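Local coordinates for putative alpha-galactosidase (Bacteroides fragilis, PDB 4NZJ), which probably hydrolyses terminal, non-reducing alpha-D-galactose residues from alpha-D-galactosides, as a glycoside hydrolase of family 27, at residues 202-205 and 206-210. Residues are numbered along the deposited sequence; the frame is centred on the assembly and turned at random. Where two conformers were deposited one is given.
Sequences EETD and AKDFA
The backbone N-H of A206 donates to E202 O, with N and O 2.9 Å apart, the first of four successive i to i+4 bonds that identify these residues as one continuous alpha-helix. Helix 202-212 is the crossover of a beta-alpha-beta unit of the TIM barrel, joining parallel strands 180-186 and 216-220. The methyl carbon, CB of A206, lies 3.3 Å from E202 O and also touches A241 and L242 of helix 228-243. K207 repeats the backbone bond to E203 O. At D208 the amide bonds to T204 O, and one water donates to both T204 O and D208 OD1, so this carbonyl receives an amide and a water. A second water links two carboxylates, donating to D205 OD1 and D208 OD2 at 2.7 Å from each. D205 OD1 and D208 OD2 are 4.9 Å apart; the bridging water, the R150 salt bridge at D205 OD1 and H155 bonded to D208 OD2 probably ease their like charges, while S198 OG bonds D205 OD2. F209 closes the series with a nearly linear N-H...O angle of 170° to D205 O. Its ring, directed back along the helix by chi1 of -60°, sets one face against that carbonyl: D205 O stands 3.1 Å above the F209 ring plane, displaced toward the rim, and D205 CB approaches F209 CZ at 4.1 Å.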
loop_
_atom_site.group_PDB
_atom_site.type_symbol
_atom_site.label_atom_id
_atom_site.label_comp_id
_atom_site.label_asym_id
_atom_site.label_seq_id
_atom_site.Cartn_x
_atom_site.Cartn_y
_atom_site.Cartn_z
ATOM N N GLU A 202 15.480 -1.832 21.458
ATOM C CA GLU A 202 14.222 -2.022 20.744
ATOM C C GLU A 202 13.015 -1.635 21.596
ATOM O O GLU A 202 12.078 -0.996 21.099
ATOM C CB GLU A 202 14.085 -3.467 20.264
ATOM C CG GLU A 202 15.120 -3.867 19.214
ATOM C CD GLU A 202 16.430 -4.395 19.790
ATOM O OE1 GLU A 202 16.664 -4.279 21.017
ATOM O OE2 GLU A 202 17.242 -4.928 19.001
ATOM N N GLU A 203 13.050 -2.019 22.869
ATOM C CA GLU A 203 11.934 -1.771 23.769
ATOM C C GLU A 203 11.763 -0.269 23.997
ATOM O O GLU A 203 10.655 0.266 23.869
ATOM C CB GLU A 203 12.130 -2.511 25.094
ATOM C CG GLU A 203 12.335 -4.018 24.946
ATOM C CD GLU A 203 13.797 -4.446 25.053
ATOM O OE1 GLU A 203 14.679 -3.833 24.399
ATOM O OE2 GLU A 203 14.067 -5.415 25.801
ATOM N N THR A 204 12.859 0.415 24.311
ATOM C CA THR A 204 12.832 1.869 24.482
ATOM C C THR A 204 12.304 2.571 23.234
ATOM O O THR A 204 11.433 3.442 23.310
ATOM C CB THR A 204 14.239 2.419 24.804
ATOM O OG1 THR A 204 14.686 1.874 26.049
ATOM C CG2 THR A 204 14.235 3.941 24.905
ATOM N N ASP A 205 12.837 2.195 22.083
ATOM C CA ASP A 205 12.482 2.883 20.851
ATOM C C ASP A 205 11.012 2.665 20.488
ATOM O O ASP A 205 10.312 3.613 20.136
ATOM C CB ASP A 205 13.430 2.489 19.722
ATOM C CG ASP A 205 14.850 2.989 19.954
ATOM O OD1 ASP A 205 15.101 3.663 20.976
ATOM O OD2 ASP A 205 15.723 2.700 19.114
ATOM N N ALA A 206 10.541 1.428 20.618
ATOM C CA ALA A 206 9.138 1.118 20.347
ATOM C C ALA A 206 8.204 1.914 21.263
ATOM O O ALA A 206 7.182 2.441 20.805
ATOM C CB ALA A 206 8.887 -0.374 20.497
ATOM N N LYS A 207 8.552 2.008 22.544
ATOM C CA LYS A 207 7.737 2.760 23.499
ATOM C C LYS A 207 7.714 4.241 23.139
ATOM O O LYS A 207 6.679 4.900 23.261
ATOM C CB LYS A 207 8.232 2.560 24.933
ATOM C CG LYS A 207 7.913 1.186 25.496
ATOM C CD LYS A 207 6.411 0.966 25.596
ATOM C CE LYS A 207 6.071 -0.450 26.028
ATOM N NZ LYS A 207 6.968 -0.929 27.115
ATOM N N ASP A 208 8.849 4.767 22.679
ATOM C CA ASP A 208 8.891 6.160 22.236
ATOM C C ASP A 208 8.009 6.347 21.002
ATOM O O ASP A 208 7.197 7.283 20.949
ATOM C CB ASP A 208 10.325 6.613 21.934
ATOM C CG ASP A 208 11.115 6.968 23.186
ATOM O OD1 ASP A 208 10.533 7.108 24.287
ATOM O OD2 ASP A 208 12.347 7.137 23.067
ATOM N N PHE A 209 8.155 5.459 20.017
ATOM C CA PHE A 209 7.325 5.538 18.815
ATOM C C PHE A 209 5.843 5.555 19.178
ATOM O O PHE A 209 5.077 6.379 18.665
ATOM C CB PHE A 209 7.610 4.383 17.839
ATOM C CG PHE A 209 9.029 4.321 17.340
ATOM C CD1 PHE A 209 9.811 5.466 17.230
ATOM C CD2 PHE A 209 9.582 3.104 16.964
ATOM C CE1 PHE A 209 11.114 5.391 16.764
ATOM C CE2 PHE A 209 10.881 3.027 16.496
ATOM C CZ PHE A 209 11.649 4.171 16.402
ATOM N N ALA A 210 5.439 4.654 20.070
ATOM C CA ALA A 210 4.044 4.576 20.492
ATOM C C ALA A 210 3.601 5.854 21.206
ATOM O O ALA A 210 2.501 6.356 20.959
ATOM C CB ALA A 210 3.816 3.358 21.371
HETATM O O HOH W 1 10.858 4.743 25.896
HETATM O O HOH W 2 14.397 6.183 21.683
#